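Long-range contacts in rutinosidase (Aspergillus niger, PDB 6I1A), which acts as a secreted rutinosidase of glycosyl hydrolase family 5, splitting rutinose from its glycosides within a TIM-barrel fold: residues I15-F20 against M130-I134; A49-W53 against E150-H154; W155-Y159 against P195-T200. Numbering follows the deposited sequence.

Interaction 1 of 3, residues I15-F20 against M130-I134; sequences IDWRTF and MHIII. With EDO (1,2-ethanediol), chain J.
This contact lies at the N-terminal end of the TIM barrel, where the loop before strand 22-26 meets the start of strand 131-136. The CA atoms come closest at Ile15 and His131, 8.9 Å apart. Ile15 is extended; residues 16-20 turn tightly, with Thr19 N and Phe20 N each 3.0 Å from Asp16 O. Asp16 OD1 accepts from Arg18 N at 2.9 Å, an Asx turn. Residues 131-134 are extended, so His131 and Ile133 face the loop. In a TIM barrel this end is opposite the catalytic one. Trp17 and Phe300, on strand 299-308, meet edge-to-face. The contact centres on the His131 ring (chi1 t). Ile15 (chi1 p) sets CD1 over the face of the His131 ring, 3.6 Å from that ring's centroid, a CH-pi contact. Trp17 CZ2 approaches His131 CD2 at 4.1 Å and Ile133 CD1 at 4.5 Å. Phe20 (chi1 t) brings CZ to 4.1 Å from His131 CB. No hydrogen bond crosses the segments; Trp17 NE1 and His131 NE2 both bond to Thr188 OG1.

Interaction 2 of 3, residues A49-W53 against E150-H154; sequences ASDEW and EATGH. With EDO (1,2-ethanediol), chain V; EDO (1,2-ethanediol), chain I.
Residues 49-51 lead into helix 52-59, whose first two residues are Glu52 and Trp53. Residues 150-154 belong to a long loop after strand 131-136. The CA atoms come closest at Trp53 and Ala151, 5.6 Å apart. Ala151 to His154 form a type II beta turn, with His154 N to Ala151 O at 3.1 Å and Gly153 at positive phi. Asp51 (chi1 p) is the N-cap of the helix. Asp51 OD1 accepts from Gly54 N, and Asp51 OD2 from Thr152 N at 2.8 Å, so one carboxylate serves both the helix start and the turn. Glu52 N bonds to Thr147 OG1. Ser50 OG and Thr152 OG1 share a hydrogen bond of 2.8 Å; Thr152 OG1 also bonds to an ethanediol O1 at 2.8 Å. Water 1 donates to Asp51 OD2 at 2.7 Å and to Thr152 O at 2.9 Å. Water 2 accepts from Trp53 N at 3.0 Å and donates to Glu150 O at 2.7 Å. His154 ND1 and a second ethanediol's O2 donate to Glu150 OE1, at 2.6 and 3.0 Å, while Glu150 OE2 accepts from Tyr97 OH and Gly141 N. The His154 ring is edge-on to the face of Trp53 (chi1 t), with His154 CE1 3.7 Å from Trp53 CH2. Trp53 CB also meets Ala151 CB at 3.6 Å. The contact sets the N-terminus of helix 52-59 against the loop running from strand 131-136 to helix 161-179.

Interaction 3 of 3, residues W155-Y159 against P195-T200; sequences WYWFY and PADNNT. With NAG (2-acetamido-2-deoxy-beta-D-glucopyranose), chain F; NAG (2-acetamido-2-deoxy-beta-D-glucopyranose), chain D; EDO (1,2-ethanediol), chain O.
Trp155 (chi1 m) turns the edge of its indole to residues 196-199, with Trp155 CD1 3.0 Å from Ala196 O and 4.0 Å from Asp197 CA. Trp155 NE1 donates to Asn199 OD1 at 2.9 Å, the one clear direct hydrogen bond between the segments. Asn199 ND2 in turn bonds to Asn144 O. Trp155 CH2 lies 4.1 Å from Thr200 CG2. The CA atoms come closest at Trp155 and Asp197, 6.8 Å apart. Neither segment is regular; Tyr159 has a left-handed backbone (64/20). The segments lie in the loops that follow strands 131-136 and 187-190, at the C-terminal end of the TIM barrel, where family 5 enzymes have their active site. Pro195 ends an Asn-Glu-Pro sequence, consistent with the family motif that carries the acid/base glutamate. Phe158 (chi1 m) packs on Pro195, Phe158 CZ to Pro195 CB at 4.3 Å. Asp197 CB sits over the face of the Phe158 ring, 3.9 Å from its centroid, a CH-pi contact. Water 3 joins Tyr159 OH at 2.5 Å and Asp197 OD2 at 2.6 Å; the same OD2 bonds to Thr212 OG1. Asn198 points away from residues 155-159 and carries an N-linked NAG, its ND2 1.5 Å from the sugar C1. Tyr156 lies beside a second glycan, with CB 3.3 Å from O6 of that NAG.

Overall arrangement
Interaction 1 is a buried contact at the N-terminal end of the barrel. Interactions 2 and 3 are partly buried, at the other end: interaction 2 joins a loop to the start of helix 52-59, interaction 3 two loops. The centres of interactions 1 and 2 are about 31 Å apart, on opposite sides of the chain's centre. Strand 131-136 and the loop after it supply one side of each contact: the strand's start to interaction 1, the loop to interactions 2 and 3. These two adjoin in sequence, their centres about 14 Å apart. Interaction 1 joins its segments by ring and aliphatic contacts alone. The other two add direct hydrogen bonds and bridging waters, and interaction 3 borders glycans.

Interaction 1 of 3, residues I15-F20 against M130-I134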
loop_
_atom_site.group_PDB
_atom_site.type_symbol
_atom_site.label_atom_id
_atom_site.label_comp_id
_atom_site.label_asym_id
_atom_site.label_seq_id
_atom_site.Cartn_x
_atom_site.Cartn_y
_atom_site.Cartn_z
ATOM N N ILE A 15 1.127 -12.631 -31.936
ATOM C CA ILE A 15 0.114 -12.756 -30.858
ATOM C C ILE A 15 -0.552 -11.422 -30.594
ATOM O O ILE A 15 0.073 -10.316 -30.775
ATOM C CB ILE A 15 0.700 -13.408 -29.606
ATOM C CG1 ILE A 15 1.587 -12.453 -28.833
ATOM C CG2 ILE A 15 1.421 -14.723 -29.967
ATOM C CD1 ILE A 15 1.751 -12.926 -27.367
ATOM N N ASP A 16 -1.793 -11.519 -30.162
ATOM C CA ASP A 16 -2.584 -10.406 -29.671
ATOM C C ASP A 16 -2.658 -10.578 -28.162
ATOM O O ASP A 16 -3.296 -11.488 -27.707
ATOM C CB ASP A 16 -3.980 -10.399 -30.279
ATOM C CG ASP A 16 -4.802 -9.226 -29.856
ATOM O OD1 ASP A 16 -4.445 -8.507 -28.938
ATOM O OD2 ASP A 16 -5.863 -9.014 -30.499
ATOM N N TRP A 17 -1.915 -9.758 -27.423
ATOM C CA TRP A 17 -1.911 -9.907 -25.950
ATOM C C TRP A 17 -3.311 -9.737 -25.365
ATOM O O TRP A 17 -3.495 -9.992 -24.163
ATOM C CB TRP A 17 -0.912 -8.931 -25.325
ATOM C CG TRP A 17 0.464 -9.514 -25.235
ATOM C CD1 TRP A 17 1.555 -9.250 -26.019
ATOM C CD2 TRP A 17 0.923 -10.465 -24.256
ATOM N NE1 TRP A 17 2.627 -9.996 -25.642
ATOM C CE2 TRP A 17 2.281 -10.717 -24.522
ATOM C CE3 TRP A 17 0.320 -11.147 -23.169
ATOM C CZ2 TRP A 17 3.039 -11.640 -23.794
ATOM C CZ3 TRP A 17 1.079 -12.036 -22.428
ATOM C CH2 TRP A 17 2.446 -12.230 -22.698
ATOM N N ARG A 18 -4.286 -9.171 -26.087
ATOM C CA ARG A 18 -5.655 -9.055 -25.560
ATOM C C ARG A 18 -6.330 -10.424 -25.474
ATOM O O ARG A 18 -7.299 -10.544 -24.694
ATOM C CB ARG A 18 -6.482 -8.065 -26.402
ATOM C CG ARG A 18 -6.056 -6.626 -26.211
ATOM C CD ARG A 18 -6.743 -5.670 -27.209
ATOM N NE ARG A 18 -6.162 -4.316 -27.178
ATOM C CZ ARG A 18 -6.347 -3.509 -26.184
ATOM N NH1 ARG A 18 -7.153 -3.840 -25.179
ATOM N NH2 ARG A 18 -5.787 -2.301 -26.181
ATOM N N THR A 19 -5.932 -11.362 -26.294
ATOM C CA THR A 19 -6.582 -12.698 -26.308
ATOM C C THR A 19 -5.635 -13.782 -25.803
ATOM O O THR A 19 -6.125 -14.862 -25.394
ATOM C CB THR A 19 -7.134 -12.993 -27.703
ATOM O OG1 THR A 19 -6.102 -13.055 -28.676
ATOM C CG2 THR A 19 -8.148 -11.945 -28.086
ATOM N N PHE A 20 -4.334 -13.591 -25.910
ATOM C CA PHE A 20 -3.333 -14.623 -25.537
ATOM C C PHE A 20 -3.360 -14.804 -24.027
ATOM O O PHE A 20 -3.367 -13.846 -23.253
ATOM C CB PHE A 20 -1.969 -14.168 -26.033
ATOM C CG PHE A 20 -0.848 -15.102 -25.673
ATOM C CD1 PHE A 20 -0.587 -16.216 -26.433
ATOM C CD2 PHE A 20 -0.076 -14.871 -24.545
ATOM C CE1 PHE A 20 0.427 -17.110 -26.088
ATOM C CE2 PHE A 20 0.948 -15.742 -24.215
ATOM C CZ PHE A 20 1.205 -16.853 -24.986
ATOM N N MET A 130 6.765 -22.130 -27.522
ATOM C CA MET A 130 6.713 -21.152 -26.399
ATOM C C MET A 130 6.820 -19.716 -26.958
ATOM O O MET A 130 7.485 -19.522 -28.014
ATOM C CB MET A 130 7.822 -21.377 -25.388
ATOM C CG MET A 130 7.690 -22.738 -24.667
ATOM S SD MET A 130 8.686 -22.758 -23.206
ATOM C CE MET A 130 8.521 -24.495 -22.733
ATOM N N HIS A 131 6.241 -18.765 -26.228
ATOM C CA HIS A 131 6.423 -17.303 -26.510
ATOM C C HIS A 131 7.583 -16.796 -25.670
ATOM O O HIS A 131 7.699 -17.266 -24.522
ATOM C CB HIS A 131 5.133 -16.528 -26.264
ATOM C CG HIS A 131 5.137 -15.128 -26.827
ATOM N ND1 HIS A 131 5.041 -14.875 -28.174
ATOM C CD2 HIS A 131 5.376 -13.922 -26.215
ATOM C CE1 HIS A 131 5.118 -13.561 -28.361
ATOM N NE2 HIS A 131 5.347 -12.973 -27.216
ATOM N N ILE A 132 8.408 -15.922 -26.207
ATOM C CA ILE A 132 9.624 -15.426 -25.574
ATOM C C ILE A 132 9.453 -13.943 -25.288
ATOM O O ILE A 132 9.278 -13.171 -26.252
ATOM C CB ILE A 132 10.867 -15.688 -26.423
ATOM C CG1 ILE A 132 10.959 -17.136 -26.935
ATOM C CG2 ILE A 132 12.095 -15.281 -25.684
ATOM C CD1 ILE A 132 11.176 -18.184 -25.829
ATOM N N ILE A 133 9.629 -13.533 -24.050
ATOM C CA ILE A 133 9.745 -12.100 -23.694
ATOM C C ILE A 133 11.213 -11.757 -23.480
ATOM O O ILE A 133 11.840 -12.346 -22.590
ATOM C CB ILE A 133 8.964 -11.736 -22.447
ATOM C CG1 ILE A 133 7.476 -12.044 -22.615
ATOM C CG2 ILE A 133 9.191 -10.284 -22.001
ATOM C CD1 ILE A 133 6.739 -12.167 -21.294
ATOM N N ILE A 134 11.806 -10.881 -24.305
ATOM C CA ILE A 134 13.186 -10.444 -24.126
ATOM C C ILE A 134 13.160 -9.150 -23.296
ATOM O O ILE A 134 12.559 -8.143 -23.747
ATOM C CB ILE A 134 13.961 -10.256 -25.446
ATOM C CG1 ILE A 134 14.001 -11.549 -26.259
ATOM C CG2 ILE A 134 15.345 -9.710 -25.136
ATOM C CD1 ILE A 134 14.588 -11.348 -27.646
HETATM C C1 EDO J . -2.042 -5.613 -27.502
HETATM O O1 EDO J . -2.438 -4.458 -26.887
HETATM C C2 EDO J . -2.561 -5.710 -28.930
HETATM O O2 EDO J . -3.995 -5.797 -29.022
#

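Interaction 2 of 3, residues A49-W53 against E150-H154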
loop_
_atom_site.group_PDB
_atom_site.type_symbol
_atom_site.label_atom_id
_atom_site.label_comp_id
_atom_site.label_asym_id
_atom_site.label_seq_id
_atom_site.Cartn_x
_atom_site.Cartn_y
_atom_site.Cartn_z
ATOM N N ALA A 49 30.793 -8.282 -3.081
ATOM C CA ALA A 49 30.053 -7.247 -3.833
ATOM C C ALA A 49 28.540 -7.434 -3.640
ATOM O O ALA A 49 28.045 -8.569 -3.534
ATOM C CB ALA A 49 30.413 -7.360 -5.300
ATOM N N SER A 50 27.825 -6.337 -3.707
ATOM C CA SER A 50 26.350 -6.329 -3.630
ATOM C C SER A 50 25.729 -6.610 -4.986
ATOM O O SER A 50 24.560 -7.006 -5.007
ATOM C CB SER A 50 25.821 -5.069 -3.085
ATOM O OG SER A 50 26.132 -3.972 -3.951
ATOM N N ASP A 51 26.481 -6.457 -6.085
ATOM C CA ASP A 51 25.907 -6.374 -7.453
ATOM C C ASP A 51 26.783 -7.113 -8.456
ATOM O O ASP A 51 27.950 -7.434 -8.172
ATOM C CB ASP A 51 25.696 -4.917 -7.823
ATOM C CG ASP A 51 26.902 -3.998 -7.712
ATOM O OD1 ASP A 51 28.050 -4.516 -7.380
ATOM O OD2 ASP A 51 26.733 -2.757 -7.936
ATOM N N GLU A 52 26.206 -7.433 -9.602
ATOM C CA GLU A 52 26.909 -8.077 -10.706
ATOM C C GLU A 52 28.093 -7.173 -11.101
ATOM O O GLU A 52 29.191 -7.727 -11.400
ATOM C CB GLU A 52 25.962 -8.326 -11.888
ATOM C CG GLU A 52 26.663 -8.944 -13.083
ATOM C CD GLU A 52 25.796 -9.284 -14.269
ATOM O OE1 GLU A 52 24.562 -9.308 -14.142
ATOM O OE2 GLU A 52 26.431 -9.573 -15.330
ATOM N N TRP A 53 27.863 -5.884 -11.183
ATOM C CA TRP A 53 28.917 -4.872 -11.511
ATOM C C TRP A 53 30.164 -5.122 -10.666
ATOM O O TRP A 53 31.271 -5.319 -11.197
ATOM C CB TRP A 53 28.335 -3.483 -11.296
ATOM C CG TRP A 53 29.258 -2.358 -11.659
ATOM C CD1 TRP A 53 30.326 -1.910 -10.940
ATOM C CD2 TRP A 53 29.092 -1.415 -12.749
ATOM N NE1 TRP A 53 30.868 -0.786 -11.535
ATOM C CE2 TRP A 53 30.134 -0.462 -12.634
ATOM C CE3 TRP A 53 28.201 -1.312 -13.818
ATOM C CZ2 TRP A 53 30.295 0.569 -13.568
ATOM C CZ3 TRP A 53 28.327 -0.262 -14.699
ATOM C CH2 TRP A 53 29.365 0.650 -14.574
ATOM N N GLU A 150 21.478 -1.817 -13.223
ATOM C CA GLU A 150 22.855 -1.681 -13.788
ATOM C C GLU A 150 23.828 -2.012 -12.645
ATOM O O GLU A 150 24.780 -2.775 -12.847
ATOM C CB GLU A 150 23.203 -0.269 -14.277
ATOM C CG GLU A 150 24.690 -0.174 -14.681
ATOM C CD GLU A 150 25.034 1.164 -15.292
ATOM O OE1 GLU A 150 25.098 2.206 -14.614
ATOM O OE2 GLU A 150 25.219 1.176 -16.547
ATOM N N ALA A 151 23.682 -1.351 -11.508
ATOM C CA ALA A 151 24.587 -1.473 -10.344
ATOM C C ALA A 151 23.981 -0.772 -9.138
ATOM O O ALA A 151 23.215 0.205 -9.264
ATOM C CB ALA A 151 25.933 -0.861 -10.643
ATOM N N THR A 152 24.406 -1.258 -7.955
ATOM C CA THR A 152 24.013 -0.603 -6.703
ATOM C C THR A 152 24.374 0.859 -6.717
ATOM O O THR A 152 25.558 1.199 -7.042
ATOM C CB THR A 152 24.627 -1.325 -5.501
ATOM O OG1 THR A 152 24.282 -2.684 -5.568
ATOM C CG2 THR A 152 24.137 -0.719 -4.196
ATOM N N GLY A 153 23.467 1.760 -6.400
ATOM C CA GLY A 153 23.733 3.188 -6.310
ATOM C C GLY A 153 23.711 3.911 -7.642
ATOM O O GLY A 153 23.924 5.133 -7.616
ATOM N N HIS A 154 23.327 3.277 -8.764
ATOM C CA HIS A 154 23.293 3.935 -10.089
ATOM C C HIS A 154 21.870 4.325 -10.475
ATOM O O HIS A 154 21.054 3.426 -10.739
ATOM C CB HIS A 154 23.898 3.071 -11.187
ATOM C CG HIS A 154 25.359 2.792 -11.077
ATOM N ND1 HIS A 154 26.089 2.402 -12.209
ATOM C CD2 HIS A 154 26.220 2.800 -10.046
ATOM C CE1 HIS A 154 27.321 2.140 -11.814
ATOM N NE2 HIS A 154 27.481 2.396 -10.520
HETATM C C1 EDO V . 27.219 2.570 -18.642
HETATM O O1 EDO V . 27.593 3.573 -19.626
HETATM C C2 EDO V . 27.766 2.711 -17.226
HETATM O O2 EDO V . 27.067 3.637 -16.308
HETATM C C1 EDO I . 21.459 -4.674 -4.548
HETATM O O1 EDO I . 21.672 -3.654 -5.479
HETATM C C2 EDO I . 21.239 -4.104 -3.240
HETATM O O2 EDO I . 22.409 -3.507 -2.685
HETATM O O HOH W 1 27.905 -0.402 -7.309
HETATM O O HOH W 2 25.034 -4.998 -11.387
#

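Interaction 3 of 3, residues W155-Y159 against P195-T200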
loop_
_atom_site.group_PDB
_atom_site.type_symbol
_atom_site.label_atom_id
_atom_site.label_comp_id
_atom_site.label_asym_id
_atom_site.label_seq_id
_atom_site.Cartn_x
_atom_site.Cartn_y
_atom_site.Cartn_z
ATOM N N TRP A 155 21.620 5.611 -10.543
ATOM C CA TRP A 155 20.358 6.208 -11.054
ATOM C C TRP A 155 20.623 7.194 -12.190
ATOM O O TRP A 155 19.783 7.988 -12.505
ATOM C CB TRP A 155 19.591 6.894 -9.927
ATOM C CG TRP A 155 18.907 6.069 -8.883
ATOM C CD1 TRP A 155 17.618 5.615 -8.965
ATOM C CD2 TRP A 155 19.411 5.715 -7.589
ATOM N NE1 TRP A 155 17.289 5.015 -7.791
ATOM C CE2 TRP A 155 18.355 5.052 -6.928
ATOM C CE3 TRP A 155 20.625 5.901 -6.915
ATOM C CZ2 TRP A 155 18.448 4.564 -5.618
ATOM C CZ3 TRP A 155 20.709 5.451 -5.618
ATOM C CH2 TRP A 155 19.647 4.779 -4.982
ATOM N N TYR A 156 21.809 7.064 -12.801
ATOM C CA TYR A 156 22.259 8.065 -13.769
ATOM C C TYR A 156 21.447 8.079 -15.056
ATOM O O TYR A 156 21.498 9.088 -15.812
ATOM C CB TYR A 156 23.751 7.864 -14.119
ATOM C CG TYR A 156 24.680 7.833 -12.913
ATOM C CD1 TYR A 156 24.982 9.039 -12.253
ATOM C CD2 TYR A 156 25.200 6.682 -12.379
ATOM C CE1 TYR A 156 25.851 9.052 -11.154
ATOM C CE2 TYR A 156 26.071 6.678 -11.280
ATOM C CZ TYR A 156 26.349 7.875 -10.661
ATOM O OH TYR A 156 27.166 7.868 -9.539
ATOM N N TRP A 157 20.717 7.021 -15.364
ATOM C CA TRP A 157 19.923 6.954 -16.601
ATOM C C TRP A 157 18.920 8.110 -16.721
ATOM O O TRP A 157 18.688 8.640 -17.815
ATOM C CB TRP A 157 19.211 5.622 -16.646
ATOM C CG TRP A 157 18.329 5.379 -17.831
ATOM C CD1 TRP A 157 18.721 4.829 -19.012
ATOM C CD2 TRP A 157 16.908 5.534 -17.890
ATOM N NE1 TRP A 157 17.638 4.693 -19.837
ATOM C CE2 TRP A 157 16.496 5.068 -19.160
ATOM C CE3 TRP A 157 15.925 5.968 -17.008
ATOM C CZ2 TRP A 157 15.180 5.106 -19.608
ATOM C CZ3 TRP A 157 14.608 5.948 -17.426
ATOM C CH2 TRP A 157 14.228 5.484 -18.676
ATOM N N PHE A 158 18.273 8.476 -15.611
ATOM C CA PHE A 158 17.222 9.479 -15.633
ATOM C C PHE A 158 17.745 10.832 -16.158
ATOM O O PHE A 158 18.783 11.324 -15.662
ATOM C CB PHE A 158 16.595 9.692 -14.250
ATOM C CG PHE A 158 15.760 8.506 -13.826
ATOM C CD1 PHE A 158 14.426 8.460 -14.172
ATOM C CD2 PHE A 158 16.296 7.513 -13.030
ATOM C CE1 PHE A 158 13.661 7.340 -13.860
ATOM C CE2 PHE A 158 15.506 6.424 -12.661
ATOM C CZ PHE A 158 14.193 6.367 -13.065
ATOM N N TYR A 159 16.991 11.415 -17.083
ATOM C CA TYR A 159 17.161 12.810 -17.611
ATOM C C TYR A 159 18.502 12.956 -18.342
ATOM O O TYR A 159 18.974 14.099 -18.524
ATOM C CB TYR A 159 17.105 13.830 -16.471
ATOM C CG TYR A 159 16.064 13.531 -15.419
ATOM C CD1 TYR A 159 14.738 13.382 -15.754
ATOM C CD2 TYR A 159 16.419 13.385 -14.093
ATOM C CE1 TYR A 159 13.773 13.099 -14.793
ATOM C CE2 TYR A 159 15.481 13.100 -13.107
ATOM C CZ TYR A 159 14.158 12.917 -13.467
ATOM O OH TYR A 159 13.262 12.598 -12.469
ATOM N N PRO A 195 11.959 0.715 -13.277
ATOM C CA PRO A 195 12.579 2.025 -13.103
ATOM C C PRO A 195 12.083 2.656 -11.801
ATOM O O PRO A 195 10.879 2.583 -11.473
ATOM C CB PRO A 195 12.096 2.809 -14.348
ATOM C CG PRO A 195 10.775 2.138 -14.704
ATOM C CD PRO A 195 10.979 0.687 -14.364
ATOM N N ALA A 196 12.964 3.319 -11.064
ATOM C CA ALA A 196 12.627 3.951 -9.775
ATOM C C ALA A 196 13.637 5.047 -9.498
ATOM O O ALA A 196 14.824 4.753 -9.516
ATOM C CB ALA A 196 12.597 2.917 -8.702
ATOM N N ASP A 197 13.133 6.258 -9.240
ATOM C CA ASP A 197 13.992 7.412 -8.937
ATOM C C ASP A 197 13.830 7.867 -7.508
ATOM O O ASP A 197 14.453 8.926 -7.151
ATOM C CB ASP A 197 13.754 8.594 -9.876
ATOM C CG ASP A 197 12.410 9.214 -9.696
ATOM O OD1 ASP A 197 11.517 8.537 -9.185
ATOM O OD2 ASP A 197 12.222 10.395 -10.106
ATOM N N ASN A 198 13.014 7.217 -6.671
ATOM C CA ASN A 198 12.720 7.739 -5.306
ATOM C C ASN A 198 12.908 6.648 -4.275
ATOM O O ASN A 198 12.271 6.735 -3.181
ATOM C CB ASN A 198 11.343 8.327 -5.223
ATOM C CG ASN A 198 11.144 9.145 -3.974
ATOM O OD1 ASN A 198 12.052 9.866 -3.553
ATOM N ND2 ASN A 198 9.957 8.998 -3.348
ATOM N N ASN A 199 13.789 5.691 -4.499
ATOM C CA ASN A 199 13.983 4.519 -3.618
ATOM C C ASN A 199 15.315 4.566 -2.856
ATOM O O ASN A 199 15.807 3.496 -2.464
ATOM C CB ASN A 199 13.801 3.225 -4.407
ATOM C CG ASN A 199 14.823 3.063 -5.519
ATOM O OD1 ASN A 199 14.993 4.013 -6.280
ATOM N ND2 ASN A 199 15.436 1.907 -5.592
ATOM N N THR A 200 15.814 5.749 -2.518
ATOM C CA THR A 200 17.005 5.788 -1.631
ATOM C C THR A 200 16.641 5.191 -0.271
ATOM O O THR A 200 17.491 4.488 0.288
ATOM C CB THR A 200 17.572 7.179 -1.469
ATOM O OG1 THR A 200 16.566 8.015 -0.944
ATOM C CG2 THR A 200 18.000 7.769 -2.782
HETATM C C1 NAG F . 9.719 9.722 -2.107
HETATM C C2 NAG F . 8.281 10.257 -2.037
HETATM C C3 NAG F . 8.062 10.833 -0.592
HETATM C C4 NAG F . 8.379 9.797 0.458
HETATM C C5 NAG F . 9.816 9.354 0.292
HETATM C C6 NAG F . 10.211 8.308 1.292
HETATM C C7 NAG F . 7.305 11.046 -4.122
HETATM C C8 NAG F . 7.093 12.245 -5.026
HETATM N N2 NAG F . 8.047 11.251 -3.057
HETATM O O3 NAG F . 6.657 11.171 -0.476
HETATM O O4 NAG F . 8.315 10.449 1.767
HETATM O O5 NAG F . 9.926 8.790 -1.056
HETATM O O6 NAG F . 11.617 8.058 1.292
HETATM O O7 NAG F . 6.857 9.927 -4.419
HETATM C C1 NAG D . 25.165 11.184 -18.400
HETATM C C2 NAG D . 25.998 12.384 -18.832
HETATM C C3 NAG D . 27.445 11.882 -18.948
HETATM C C4 NAG D . 27.878 11.271 -17.651
HETATM C C5 NAG D . 26.991 10.108 -17.195
HETATM C C6 NAG D . 27.300 9.616 -15.775
HETATM C C7 NAG D . 24.991 14.105 -20.206
HETATM C C8 NAG D . 24.598 14.431 -21.606
HETATM N N2 NAG D . 25.548 12.923 -20.074
HETATM O O3 NAG D . 28.310 13.049 -19.151
HETATM O O4 NAG D . 29.208 10.684 -17.798
HETATM O O5 NAG D . 25.644 10.603 -17.189
HETATM O O6 NAG D . 26.588 8.381 -15.627
HETATM O O7 NAG D . 24.845 14.856 -19.233
HETATM C C1 EDO O . 20.287 1.043 -3.252
HETATM O O1 EDO O . 20.433 0.586 -1.903
HETATM C C2 EDO O . 18.903 1.561 -3.364
HETATM O O2 EDO O . 18.534 2.480 -2.343
HETATM O O HOH W 3 14.037 12.219 -10.117
#